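Local coordinates for protein inositol 2-dehydrogenase/D-chiro-inositol 3-dehydrogenase (Lactobacillus casei, PDB 4MIY) that catalyses the NAD-dependent oxidation of myo-inositol to 2-keto-myo-inositol and of D-chiro-inositol to 1-keto-D-chiro-inositol, at residues G11-G14 with R15-I18; V72-F75 with G76-E80; A161-S165 with N166-I170; N276-I279 with Q280-N283; I290-A294 with K295-P299. All coordinates share one frame; numbering follows the deposited sequence.

Contact 1: residues G11-G14 with R15-I18; sequences GAMG and RAHI. With NAD (nicotinamide-adenine-dinucleotide), chain E.
Met13 and His17 meet one helical turn apart because their torsions send both side chains along the same flank: Met13 swings CG opposite its backbone N (chi1 -173°) and then bends at CG, while the His17 ring leans back beside its own backbone N. The sulfur of Met13 ends above a face of the His17 imidazole, SD lying 4.6 Å from the ring centroid, a rather distant Met-aromatic contact. The frame is the first turn of helix 12-24 in the NAD-binding Rossmann fold, and Gly11 and Gly14 fit the GxGxxG pattern of its glycine-rich turn. Gly11 is the N-cap, and its carbonyl O receives Arg15 N at 2.9 Å; the i to i+4 ladder then continues from Ala16 N to Ala12 O, His17 N to Met13 O and Ile18 N to Gly14 O. The amides of Ala12 and Met13, at the helix start, go to the cofactor. Ala12 N donates to NAD O2A at 3.1 Å and Met13 N to NAD O2N at 2.8 Å, with N-H...O angles of 171° and 173°, so each phosphate of the pyrophosphate is held by a nearly straight bond at the helix N-terminus. Lack of a side chain at Gly11 lets CA come within 3.3 Å of NAD O5B. The polar ends of the second segment turn elsewhere, Arg15 to a salt bridge with Asp47 and His17 NE2 to Glu96. Beyond its sulfur, Met13 reaches the nicotinamide, CE lying 3.7 Å from NAD C4N.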
# COMPACT_ATOMS: atom_id res chain seq x y z
N GLY A 11 -10.53 32.09 -22.11
CA GLY A 11 -11.27 31.84 -20.90
C GLY A 11 -10.39 31.10 -19.93
O GLY A 11 -9.23 31.33 -19.86
N ALA A 12 -11.00 30.22 -19.15
CA ALA A 12 -10.30 29.47 -18.14
C ALA A 12 -9.10 28.66 -18.66
O ALA A 12 -8.03 28.81 -18.20
CB ALA A 12 -11.28 28.56 -17.42
N MET A 13 -9.36 27.80 -19.62
CA MET A 13 -8.35 26.91 -20.11
C MET A 13 -7.43 27.67 -21.05
O MET A 13 -6.26 27.43 -21.10
CB MET A 13 -9.00 25.70 -20.77
CG MET A 13 -8.07 24.60 -21.19
SD MET A 13 -7.05 24.11 -19.78
CE MET A 13 -6.62 22.46 -20.25
N GLY A 14 -8.00 28.64 -21.75
CA GLY A 14 -7.18 29.52 -22.56
C GLY A 14 -6.15 30.26 -21.77
O GLY A 14 -5.01 30.35 -22.16
N ARG A 15 -6.54 30.80 -20.64
CA ARG A 15 -5.61 31.50 -19.82
C ARG A 15 -4.59 30.57 -19.18
O ARG A 15 -3.48 30.94 -18.95
CB ARG A 15 -6.33 32.24 -18.71
CG ARG A 15 -7.08 33.48 -19.14
CD ARG A 15 -8.05 33.97 -18.02
NE ARG A 15 -7.37 34.51 -16.88
CZ ARG A 15 -6.96 35.77 -16.79
NH1 ARG A 15 -7.17 36.62 -17.76
NH2 ARG A 15 -6.34 36.16 -15.71
N ALA A 16 -5.02 29.37 -18.89
CA ALA A 16 -4.12 28.39 -18.32
C ALA A 16 -3.06 27.93 -19.32
O ALA A 16 -1.96 27.72 -18.96
CB ALA A 16 -4.89 27.22 -17.78
N HIS A 17 -3.43 27.82 -20.58
CA HIS A 17 -2.46 27.56 -21.64
C HIS A 17 -1.52 28.75 -21.86
O HIS A 17 -0.37 28.57 -22.09
CB HIS A 17 -3.14 27.19 -22.93
CG HIS A 17 -3.59 25.77 -22.99
ND1 HIS A 17 -2.86 24.75 -22.46
CD2 HIS A 17 -4.67 25.21 -23.54
CE1 HIS A 17 -3.49 23.62 -22.66
NE2 HIS A 17 -4.58 23.86 -23.33
N ILE A 18 -2.05 29.95 -21.78
CA ILE A 18 -1.20 31.13 -21.83
C ILE A 18 -0.20 31.16 -20.71
O ILE A 18 0.94 31.46 -20.91
CB ILE A 18 -2.03 32.44 -21.82
CG1 ILE A 18 -2.82 32.54 -23.11
CG2 ILE A 18 -1.16 33.65 -21.53
CD1 ILE A 18 -3.77 33.71 -23.13
PA NAD E . -14.58 29.08 -20.95
O1A NAD E . -15.99 29.26 -21.22
O2A NAD E . -13.98 29.55 -19.79
O5B NAD E . -13.70 29.86 -22.01
C5B NAD E . -13.91 29.84 -23.36
C4B NAD E . -13.55 31.22 -23.94
O4B NAD E . -13.83 31.14 -25.31
C3B NAD E . -14.46 32.36 -23.50
O3B NAD E . -13.71 33.43 -23.12
C2B NAD E . -15.33 32.66 -24.69
O2B NAD E . -15.72 34.01 -24.76
C1B NAD E . -14.41 32.35 -25.82
N9A NAD E . -15.06 32.03 -27.07
C8A NAD E . -16.15 31.36 -27.28
N7A NAD E . -16.39 31.19 -28.57
C5A NAD E . -15.41 31.78 -29.23
C6A NAD E . -15.04 32.03 -30.60
N6A NAD E . -15.72 31.58 -31.63
N1A NAD E . -13.91 32.67 -30.81
C2A NAD E . -13.17 33.13 -29.87
N3A NAD E . -13.47 32.98 -28.59
C4A NAD E . -14.55 32.32 -28.23
O3 NAD E . -14.36 27.54 -21.23
PN NAD E . -13.00 26.67 -20.95
O1N NAD E . -13.18 25.93 -19.71
O2N NAD E . -11.88 27.54 -20.86
O5D NAD E . -12.98 25.60 -22.04
C5D NAD E . -12.50 25.94 -23.31
C4D NAD E . -12.18 24.71 -24.11
O4D NAD E . -11.18 24.01 -23.41
C3D NAD E . -13.37 23.83 -24.24
O3D NAD E . -13.32 23.21 -25.49
C2D NAD E . -13.11 22.83 -23.11
O2D NAD E . -13.74 21.66 -23.46
C1D NAD E . -11.61 22.70 -23.17
N1N NAD E . -11.05 22.17 -21.93
C2N NAD E . -10.32 21.06 -21.95
C3N NAD E . -9.79 20.48 -20.81
C7N NAD E . -8.95 19.24 -20.89
O7N NAD E . -8.37 18.93 -21.88
N7N NAD E . -8.86 18.56 -19.81
C4N NAD E . -10.01 21.13 -19.61
C5N NAD E . -10.77 22.28 -19.63
C6N NAD E . -11.29 22.76 -20.80

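Contact 2: residues V72-F75 with G76-E80; sequences VVSF and GGAHE. With NAD (nicotinamide-adenine-dinucleotide), chain E.
Val72, which closes strand 69-72, sets CG1 3.9 Å from His79 CD2, and the two side chains slide past each other in opposite directions. Val73 turns instead to the cofactor, its CG1 lying 3.9 Å from NAD O4D. At Ser74 the two ends of the residue do different work. Its carbonyl O accepts from His79 NE2 at 2.9 Å, although the donor stands well above the carbonyl plane and the bond is bent to 148°. Its hydroxyl, held between backbone N and carbonyl carbon (chi1 55°), lies in plane at the edge of the His79 ring and is joined through a water to Ala78 O. With ND1 bonded to Pro98 O, the imidazole is gripped at both nitrogens, which fixes its rotation; CE1 then lies 3.1 Å from NAD O3D. Phe75 uses its carbonyl O to receive Ala78 N at 3.0 Å, closing the 3-10 turn, while the C8A edge of the adenine stands over the face of its ring, NAD C8A 3.4 Å above the plane and over its centre. The whole is the loop between strand 69-72 and helix 79-86 at the C-terminal edge of the parallel sheet, a typical cofactor-binding crossover loop of the Rossmann fold.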
# COMPACT_ATOMS: atom_id res chain seq x y z
N VAL A 72 -6.49 26.71 -30.05
CA VAL A 72 -7.93 26.94 -30.11
C VAL A 72 -8.56 26.46 -28.83
O VAL A 72 -8.62 25.29 -28.57
CB VAL A 72 -8.56 26.21 -31.23
CG1 VAL A 72 -10.00 26.61 -31.35
CG2 VAL A 72 -7.82 26.41 -32.53
N VAL A 73 -9.00 27.41 -28.04
CA VAL A 73 -9.48 27.14 -26.70
C VAL A 73 -10.82 27.82 -26.40
O VAL A 73 -11.07 28.24 -25.32
CB VAL A 73 -8.44 27.55 -25.64
CG1 VAL A 73 -8.58 26.70 -24.39
CG2 VAL A 73 -7.02 27.42 -26.17
N SER A 74 -11.64 27.90 -27.42
CA SER A 74 -12.95 28.53 -27.36
C SER A 74 -13.98 27.49 -26.92
O SER A 74 -13.61 26.41 -26.55
CB SER A 74 -13.27 29.10 -28.73
OG SER A 74 -13.18 28.16 -29.73
N PHE A 75 -15.26 27.82 -26.96
CA PHE A 75 -16.28 26.83 -26.67
C PHE A 75 -16.11 25.67 -27.60
O PHE A 75 -15.69 25.83 -28.71
CB PHE A 75 -17.71 27.37 -26.87
CG PHE A 75 -18.09 28.57 -26.04
CD1 PHE A 75 -17.57 28.80 -24.80
CD2 PHE A 75 -19.04 29.47 -26.53
CE1 PHE A 75 -17.95 29.86 -24.08
CE2 PHE A 75 -19.40 30.53 -25.81
CZ PHE A 75 -18.87 30.74 -24.59
N GLY A 76 -16.43 24.47 -27.15
CA GLY A 76 -16.29 23.32 -28.00
C GLY A 76 -16.96 23.41 -29.37
O GLY A 76 -16.40 23.03 -30.36
N GLY A 77 -18.19 23.90 -29.38
CA GLY A 77 -18.97 24.02 -30.60
C GLY A 77 -18.36 24.96 -31.63
O GLY A 77 -18.73 24.97 -32.75
N ALA A 78 -17.38 25.72 -31.18
CA ALA A 78 -16.75 26.71 -32.01
C ALA A 78 -15.41 26.25 -32.59
O ALA A 78 -14.77 26.99 -33.30
CB ALA A 78 -16.54 27.92 -31.23
N HIS A 79 -15.00 25.03 -32.27
CA HIS A 79 -13.69 24.60 -32.70
C HIS A 79 -13.64 24.31 -34.15
O HIS A 79 -12.71 24.70 -34.81
CB HIS A 79 -13.24 23.37 -31.93
CG HIS A 79 -12.96 23.61 -30.49
ND1 HIS A 79 -12.54 22.61 -29.64
CD2 HIS A 79 -13.01 24.73 -29.74
CE1 HIS A 79 -12.37 23.12 -28.44
NE2 HIS A 79 -12.66 24.39 -28.47
N GLU A 80 -14.66 23.64 -34.65
CA GLU A 80 -14.67 23.10 -35.97
C GLU A 80 -14.39 24.14 -37.04
O GLU A 80 -13.62 23.91 -37.92
CB GLU A 80 -16.02 22.46 -36.27
CG GLU A 80 -16.11 21.84 -37.62
CD GLU A 80 -17.55 21.73 -38.05
OE1 GLU A 80 -18.42 21.81 -37.15
OE2 GLU A 80 -17.80 21.58 -39.25
PA NAD E . -14.58 29.08 -20.95
O1A NAD E . -15.99 29.26 -21.22
O2A NAD E . -13.98 29.55 -19.79
O5B NAD E . -13.70 29.86 -22.01
C5B NAD E . -13.91 29.84 -23.36
C4B NAD E . -13.55 31.22 -23.94
O4B NAD E . -13.83 31.14 -25.31
C3B NAD E . -14.46 32.36 -23.50
O3B NAD E . -13.71 33.43 -23.12
C2B NAD E . -15.33 32.66 -24.69
O2B NAD E . -15.72 34.01 -24.76
C1B NAD E . -14.41 32.35 -25.82
N9A NAD E . -15.06 32.03 -27.07
C8A NAD E . -16.15 31.36 -27.28
N7A NAD E . -16.39 31.19 -28.57
C5A NAD E . -15.41 31.78 -29.23
C6A NAD E . -15.04 32.03 -30.60
N6A NAD E . -15.72 31.58 -31.63
N1A NAD E . -13.91 32.67 -30.81
C2A NAD E . -13.17 33.13 -29.87
N3A NAD E . -13.47 32.98 -28.59
C4A NAD E . -14.55 32.32 -28.23
O3 NAD E . -14.36 27.54 -21.23
PN NAD E . -13.00 26.67 -20.95
O1N NAD E . -13.18 25.93 -19.71
O2N NAD E . -11.88 27.54 -20.86
O5D NAD E . -12.98 25.60 -22.04
C5D NAD E . -12.50 25.94 -23.31
C4D NAD E . -12.18 24.71 -24.11
O4D NAD E . -11.18 24.01 -23.41
C3D NAD E . -13.37 23.83 -24.24
O3D NAD E . -13.32 23.21 -25.49
C2D NAD E . -13.11 22.83 -23.11
O2D NAD E . -13.74 21.66 -23.46
C1D NAD E . -11.61 22.70 -23.17
N1N NAD E . -11.05 22.17 -21.93
C2N NAD E . -10.32 21.06 -21.95
C3N NAD E . -9.79 20.48 -20.81
C7N NAD E . -8.95 19.24 -20.89
O7N NAD E . -8.37 18.93 -21.88
N7N NAD E . -8.86 18.56 -19.81
C4N NAD E . -10.01 21.13 -19.61
C5N NAD E . -10.77 22.28 -19.63
C6N NAD E . -11.29 22.76 -20.80
O HOH W 1 -13.02 29.46 -32.10

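Contact 3: residues A161-S165 with N166-I170; sequences ASNYS and NEMAI
The polar contacts join Ser165 and Met168 at the start of helix 168-185. The hydroxyl of Ser165, placed between backbone N and carbonyl carbon (chi1 68°), accepts from Met168 N at 3.3 Å with an N-H...O angle of 148°. The same N-H also leans on Ser165 O at 3.0 Å, but this bond is weak and bent. In the reverse direction the N-H of Ser165 points at Met168 SD, 3.4 Å away, a weak bond to sulfur. Side chain to backbone one way and backbone to side chain the other, the pair makes a capping box, with a methionine sulfur in the return position usually filled by an oxygen acceptor. Upstream, Ala161 to Tyr164 form a type I beta turn, closed by Tyr164 N to Ala161 O, which delivers the chain to the cap. The apolar contacts are gathered round Tyr164. Its CG stands opposite the backbone N (chi1 -169°), bringing the ring across the Met168 side chain, and the two cross obliquely. Met168 CB sits over the centre of one face, 4.0 Å from the ring centroid, as a CH-pi contact; SD lies farther off and oblique to that ring, in a looser Met-aromatic contact. The end of the methionine bends back at its last torsion, so that CE touches Tyr164 CD2 at 3.8 Å. Among side-chain bonds to the surroundings, Tyr164 OH is hydrogen-bonded to Thr173, farther along helix 168-185, and Asn166 fastens the turn by OD1 to His209 N and ND2 to Tyr196 OH.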
# COMPACT_ATOMS: atom_id res chain seq x y z
N ALA A 161 -20.87 21.51 -11.45
CA ALA A 161 -21.53 22.79 -11.49
C ALA A 161 -22.94 22.64 -11.97
O ALA A 161 -23.31 21.63 -12.51
CB ALA A 161 -20.78 23.71 -12.35
N SER A 162 -23.71 23.70 -11.75
CA SER A 162 -25.11 23.79 -12.16
C SER A 162 -25.36 23.51 -13.62
O SER A 162 -26.37 22.99 -13.97
CB SER A 162 -25.62 25.21 -11.86
OG SER A 162 -25.35 25.50 -10.52
N ASN A 163 -24.40 23.85 -14.44
CA ASN A 163 -24.53 23.73 -15.85
C ASN A 163 -24.17 22.35 -16.44
O ASN A 163 -24.19 22.18 -17.62
CB ASN A 163 -23.72 24.83 -16.49
CG ASN A 163 -22.29 24.47 -16.62
OD1 ASN A 163 -21.74 23.83 -15.79
ND2 ASN A 163 -21.71 24.86 -17.72
N TYR A 164 -23.85 21.39 -15.59
CA TYR A 164 -23.39 20.10 -16.06
C TYR A 164 -24.52 19.18 -16.42
O TYR A 164 -25.33 18.88 -15.62
CB TYR A 164 -22.50 19.45 -15.01
CG TYR A 164 -21.73 18.22 -15.41
CD1 TYR A 164 -22.32 16.98 -15.43
CD2 TYR A 164 -20.38 18.29 -15.69
CE1 TYR A 164 -21.61 15.87 -15.78
CE2 TYR A 164 -19.66 17.16 -16.03
CZ TYR A 164 -20.27 15.97 -16.06
OH TYR A 164 -19.59 14.85 -16.38
N SER A 165 -24.53 18.71 -17.65
CA SER A 165 -25.66 17.98 -18.17
C SER A 165 -25.37 16.50 -18.32
O SER A 165 -24.24 16.10 -18.25
CB SER A 165 -26.01 18.53 -19.55
OG SER A 165 -24.99 18.24 -20.48
N ASN A 166 -26.40 15.72 -18.54
CA ASN A 166 -26.24 14.30 -18.78
C ASN A 166 -25.28 14.02 -19.92
O ASN A 166 -24.54 13.10 -19.86
CB ASN A 166 -27.58 13.61 -19.04
CG ASN A 166 -27.52 12.14 -18.81
OD1 ASN A 166 -27.08 11.73 -17.77
ND2 ASN A 166 -27.94 11.36 -19.76
N GLU A 167 -25.33 14.84 -20.95
CA GLU A 167 -24.51 14.65 -22.10
C GLU A 167 -23.05 14.94 -21.81
O GLU A 167 -22.19 14.35 -22.39
CB GLU A 167 -25.05 15.51 -23.22
CG GLU A 167 -26.47 15.09 -23.69
CD GLU A 167 -27.69 15.53 -22.79
OE1 GLU A 167 -27.62 16.38 -21.90
OE2 GLU A 167 -28.77 14.98 -23.01
N MET A 168 -22.80 15.85 -20.91
CA MET A 168 -21.45 16.18 -20.50
C MET A 168 -20.74 15.07 -19.76
O MET A 168 -19.55 15.05 -19.71
CB MET A 168 -21.45 17.45 -19.68
CG MET A 168 -21.61 18.68 -20.55
SD MET A 168 -22.24 20.14 -19.76
CE MET A 168 -20.91 20.58 -18.73
N ALA A 169 -21.49 14.14 -19.22
CA ALA A 169 -20.89 12.96 -18.67
C ALA A 169 -20.08 12.24 -19.72
O ALA A 169 -19.12 11.63 -19.42
CB ALA A 169 -21.93 12.03 -18.09
N ILE A 170 -20.53 12.34 -20.95
CA ILE A 170 -19.77 11.82 -22.08
C ILE A 170 -18.76 12.86 -22.60
O ILE A 170 -17.60 12.63 -22.60
CB ILE A 170 -20.69 11.36 -23.25
CG1 ILE A 170 -21.78 10.42 -22.79
CG2 ILE A 170 -19.89 10.73 -24.37
CD1 ILE A 170 -21.35 9.26 -22.00

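Contact 4: residues N276-I279 with Q280-N283; sequences NRFI and QAYN. With NAD (nicotinamide-adenine-dinucleotide), chain E.
Phe278 and Tyr282 form the close side of this helix start. Tyr282 N donates to Phe278 O at 3.0 Å, the bond nearly straight at 171° and directed almost along the C=O axis. Beside it Phe278 CB rests 3.9 Å from Tyr282 CE2, and Phe278 CD1 approaches Ala281 CB at 4.2 Å. Both aromatic side chains are buried, with Phe278 also lying against the face of the Arg277 guanidinium, whose NH1 reaches Asp130 in a salt bridge. The other side is wetter. Ile279 is exposed and lies alongside Asn283, pointing the same way, with CG2 3.8 Å from Asn283 ND2. A water donates to both Ile279 O and Asn283 OD1, bridging them beside the backbone bond from Asn283 N to Ile279 O. Another water links Arg277 O to Gln280 N, joining the end of helix 274-277 to the first turn of helix 279-294, where Phe278 is the N-cap. From the packed side Tyr282 reaches the cofactor: its ring leans beside the backbone N (chi1 -63°), and OH comes 2.7 Å from NAD N7N, which lies in plane at the ring edge. This places the helix start at the carboxamide end of the nicotinamide pocket.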
# COMPACT_ATOMS: atom_id res chain seq x y z
N ASN A 276 -5.41 20.05 -10.67
CA ASN A 276 -4.17 19.75 -10.05
C ASN A 276 -3.68 18.35 -10.42
O ASN A 276 -2.53 18.16 -10.63
CB ASN A 276 -4.29 19.95 -8.56
CG ASN A 276 -4.47 21.41 -8.18
OD1 ASN A 276 -4.26 22.30 -8.99
ND2 ASN A 276 -4.85 21.64 -6.95
N ARG A 277 -4.60 17.41 -10.57
CA ARG A 277 -4.23 16.04 -10.93
C ARG A 277 -3.47 15.95 -12.23
O ARG A 277 -2.61 15.18 -12.36
CB ARG A 277 -5.48 15.15 -10.99
CG ARG A 277 -5.27 13.75 -11.52
CD ARG A 277 -4.33 12.89 -10.66
NE ARG A 277 -4.11 11.58 -11.24
CZ ARG A 277 -3.24 11.34 -12.20
NH1 ARG A 277 -2.48 12.30 -12.66
NH2 ARG A 277 -3.08 10.13 -12.67
N PHE A 278 -3.82 16.80 -13.17
CA PHE A 278 -3.27 16.71 -14.52
C PHE A 278 -2.35 17.85 -14.93
O PHE A 278 -2.01 17.96 -16.06
CB PHE A 278 -4.38 16.38 -15.55
CG PHE A 278 -4.90 14.97 -15.42
CD1 PHE A 278 -4.08 13.90 -15.68
CD2 PHE A 278 -6.17 14.70 -15.02
CE1 PHE A 278 -4.51 12.63 -15.55
CE2 PHE A 278 -6.60 13.43 -14.90
CZ PHE A 278 -5.78 12.39 -15.17
N ILE A 279 -1.89 18.63 -13.97
CA ILE A 279 -0.94 19.70 -14.21
C ILE A 279 0.26 19.21 -15.03
O ILE A 279 0.64 19.81 -15.98
CB ILE A 279 -0.38 20.33 -12.90
CG1 ILE A 279 -1.37 21.27 -12.24
CG2 ILE A 279 0.83 21.18 -13.20
CD1 ILE A 279 -0.99 21.73 -10.84
N GLN A 280 0.82 18.07 -14.64
CA GLN A 280 1.97 17.53 -15.31
C GLN A 280 1.66 17.16 -16.74
O GLN A 280 2.40 17.48 -17.62
CB GLN A 280 2.55 16.32 -14.55
CG GLN A 280 3.62 15.57 -15.28
CD GLN A 280 3.12 14.40 -16.08
OE1 GLN A 280 2.47 13.53 -15.56
NE2 GLN A 280 3.42 14.40 -17.34
N ALA A 281 0.55 16.49 -16.95
CA ALA A 281 0.19 16.07 -18.29
C ALA A 281 -0.03 17.24 -19.22
O ALA A 281 0.42 17.22 -20.32
CB ALA A 281 -0.99 15.17 -18.25
N TYR A 282 -0.67 18.28 -18.73
CA TYR A 282 -0.83 19.47 -19.53
C TYR A 282 0.49 20.10 -19.90
O TYR A 282 0.70 20.48 -21.01
CB TYR A 282 -1.73 20.53 -18.87
CG TYR A 282 -3.17 20.13 -18.64
CD1 TYR A 282 -3.98 19.74 -19.65
CD2 TYR A 282 -3.72 20.26 -17.40
CE1 TYR A 282 -5.29 19.40 -19.43
CE2 TYR A 282 -5.00 19.93 -17.16
CZ TYR A 282 -5.80 19.51 -18.16
OH TYR A 282 -7.10 19.19 -17.87
N ASN A 283 1.39 20.20 -18.95
CA ASN A 283 2.69 20.73 -19.22
C ASN A 283 3.42 19.90 -20.26
O ASN A 283 3.92 20.43 -21.19
CB ASN A 283 3.51 20.80 -17.95
CG ASN A 283 3.10 21.95 -17.06
OD1 ASN A 283 2.42 22.84 -17.45
ND2 ASN A 283 3.52 21.88 -15.82
PA NAD E . -14.58 29.08 -20.95
O1A NAD E . -15.99 29.26 -21.22
O2A NAD E . -13.98 29.55 -19.79
O5B NAD E . -13.70 29.86 -22.01
C5B NAD E . -13.91 29.84 -23.36
C4B NAD E . -13.55 31.22 -23.94
O4B NAD E . -13.83 31.14 -25.31
C3B NAD E . -14.46 32.36 -23.50
O3B NAD E . -13.71 33.43 -23.12
C2B NAD E . -15.33 32.66 -24.69
O2B NAD E . -15.72 34.01 -24.76
C1B NAD E . -14.41 32.35 -25.82
N9A NAD E . -15.06 32.03 -27.07
C8A NAD E . -16.15 31.36 -27.28
N7A NAD E . -16.39 31.19 -28.57
C5A NAD E . -15.41 31.78 -29.23
C6A NAD E . -15.04 32.03 -30.60
N6A NAD E . -15.72 31.58 -31.63
N1A NAD E . -13.91 32.67 -30.81
C2A NAD E . -13.17 33.13 -29.87
N3A NAD E . -13.47 32.98 -28.59
C4A NAD E . -14.55 32.32 -28.23
O3 NAD E . -14.36 27.54 -21.23
PN NAD E . -13.00 26.67 -20.95
O1N NAD E . -13.18 25.93 -19.71
O2N NAD E . -11.88 27.54 -20.86
O5D NAD E . -12.98 25.60 -22.04
C5D NAD E . -12.50 25.94 -23.31
C4D NAD E . -12.18 24.71 -24.11
O4D NAD E . -11.18 24.01 -23.41
C3D NAD E . -13.37 23.83 -24.24
O3D NAD E . -13.32 23.21 -25.49
C2D NAD E . -13.11 22.83 -23.11
O2D NAD E . -13.74 21.66 -23.46
C1D NAD E . -11.61 22.70 -23.17
N1N NAD E . -11.05 22.17 -21.93
C2N NAD E . -10.32 21.06 -21.95
C3N NAD E . -9.79 20.48 -20.81
C7N NAD E . -8.95 19.24 -20.89
O7N NAD E . -8.37 18.93 -21.88
N7N NAD E . -8.86 18.56 -19.81
C4N NAD E . -10.01 21.13 -19.61
C5N NAD E . -10.77 22.28 -19.63
C6N NAD E . -11.29 22.76 -20.80
O HOH W 2 -0.66 14.56 -14.80
O HOH W 3 0.16 16.23 -12.31
O HOH W 4 0.14 22.59 -16.36

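Contact 5: residues I290-A294 with K295-P299; sequences IDEVA and KSEPP. Unlike the reference sequence in segment 290-294: Glu292 (reference Gln).
Ser296 has a positive phi (55°), the left-handed helical conformation that ends helix 279-294 in a Schellman motif. It is the C-prime residue: Glu297 N reaches back to Glu292 O at 3.0 Å, and Ser296 N to Val293 O at 2.8 Å. The first bond is straight at 168°, whereas Ser296 N comes from above the plane of the Val293 carbonyl. A water donates to Val293 O and also touches the hydroxyl of Ser296, tying the turn to its side chain. Glu292, which differs from the reference sequence, carries the side-chain part. Its chain folds at chi2, which lays the carboxylate beside Lys295, and the two run the same way until OE1 meets NZ at 3.5 Å, a long salt bridge. Glu292 OE2 lies 3.0 Å from Pro298 O, two acceptors side by side, and also approaches Glu297, 4.2 Å from its OE1, with the carboxylate planes 77° apart. One water donates to both carboxylate oxygens, which probably eases the approach of like charges. Lys295, Ser296 and Glu297 are exposed. Ile290 and Val293 are buried, and with Ala294 they touch Val3 of strand 3-8; Val293 and Pro299 lie on Phe92 of strand 92-95, before the chain goes on to helix 304-323.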
# COMPACT_ATOMS: atom_id res chain seq x y z
N ILE A 290 5.04 22.43 -28.73
CA ILE A 290 5.97 23.51 -28.99
C ILE A 290 7.31 23.01 -29.55
O ILE A 290 7.81 23.56 -30.48
CB ILE A 290 6.20 24.34 -27.72
CG1 ILE A 290 4.94 25.10 -27.31
CG2 ILE A 290 7.37 25.30 -27.90
CD1 ILE A 290 4.35 25.97 -28.38
N ASP A 291 7.87 21.96 -28.97
CA ASP A 291 9.10 21.39 -29.44
C ASP A 291 9.02 20.90 -30.89
O ASP A 291 9.95 21.01 -31.63
CB ASP A 291 9.52 20.21 -28.57
CG ASP A 291 9.97 20.61 -27.18
OD1 ASP A 291 10.15 21.78 -26.86
OD2 ASP A 291 10.20 19.70 -26.39
N GLU A 292 7.90 20.34 -31.27
CA GLU A 292 7.72 19.94 -32.64
C GLU A 292 7.65 21.13 -33.58
O GLU A 292 8.25 21.11 -34.61
CB GLU A 292 6.46 19.06 -32.79
CG GLU A 292 6.59 17.70 -32.17
CD GLU A 292 7.71 16.88 -32.74
OE1 GLU A 292 8.63 16.58 -31.99
OE2 GLU A 292 7.67 16.53 -33.91
N VAL A 293 6.92 22.14 -33.20
CA VAL A 293 6.78 23.31 -34.01
C VAL A 293 8.12 23.96 -34.19
O VAL A 293 8.48 24.37 -35.26
CB VAL A 293 5.80 24.33 -33.43
CG1 VAL A 293 5.72 25.51 -34.32
CG2 VAL A 293 4.44 23.73 -33.33
N ALA A 294 8.88 23.97 -33.12
CA ALA A 294 10.16 24.63 -33.13
C ALA A 294 11.11 24.02 -34.14
O ALA A 294 11.95 24.70 -34.65
CB ALA A 294 10.76 24.64 -31.74
N LYS A 295 10.98 22.75 -34.41
CA LYS A 295 11.82 22.15 -35.40
C LYS A 295 11.10 21.92 -36.72
O LYS A 295 11.60 21.24 -37.58
CB LYS A 295 12.51 20.90 -34.85
CG LYS A 295 11.66 19.81 -34.40
CD LYS A 295 12.46 18.78 -33.61
CE LYS A 295 11.53 17.70 -33.15
NZ LYS A 295 12.11 16.56 -32.42
N SER A 296 9.95 22.58 -36.88
CA SER A 296 9.18 22.55 -38.12
C SER A 296 8.85 21.12 -38.53
O SER A 296 8.96 20.74 -39.66
CB SER A 296 9.91 23.30 -39.24
OG SER A 296 10.12 24.63 -38.89
N GLU A 297 8.46 20.34 -37.55
CA GLU A 297 8.01 18.98 -37.76
C GLU A 297 6.56 18.81 -37.25
O GLU A 297 6.14 19.49 -36.37
CB GLU A 297 8.96 17.97 -37.09
CG GLU A 297 10.31 17.90 -37.78
CD GLU A 297 11.28 16.93 -37.18
OE1 GLU A 297 10.84 15.97 -36.59
OE2 GLU A 297 12.48 17.12 -37.35
N PRO A 298 5.81 17.89 -37.86
CA PRO A 298 4.44 17.68 -37.46
C PRO A 298 4.35 17.20 -36.02
O PRO A 298 5.23 16.54 -35.57
CB PRO A 298 3.98 16.56 -38.38
CG PRO A 298 4.84 16.63 -39.49
CD PRO A 298 6.15 17.07 -39.01
N PRO A 299 3.26 17.53 -35.36
CA PRO A 299 3.04 17.04 -34.01
C PRO A 299 3.01 15.54 -33.99
O PRO A 299 2.68 14.92 -34.93
CB PRO A 299 1.67 17.62 -33.65
CG PRO A 299 1.39 18.63 -34.59
CD PRO A 299 2.16 18.36 -35.83
O HOH W 5 9.08 14.47 -35.22
O HOH W 6 7.90 25.82 -37.58

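Overall arrangement
Along the chain the five contacts come in series. Contacts 1 and 2 belong to the NAD-binding Rossmann fold, contacts 3, 4 and 5 to the C-terminal alpha/beta part. Contacts 1, 2 and 4 share the cofactor: contact 1 has its centre about 13 Å from those of both others and touches each, through Met13 on Tyr282 and through Val73 on Gly14, so residues from both parts of the chain touch NAD. Contacts 4 and 5 mark the two ends of helix 279-294, centres about 21 Å apart, carrying that helix from the nicotinamide to the strands of the parallel sheet. Contact 3 stands apart, about 35 Å centre to centre from contact 5, across the chain's middle.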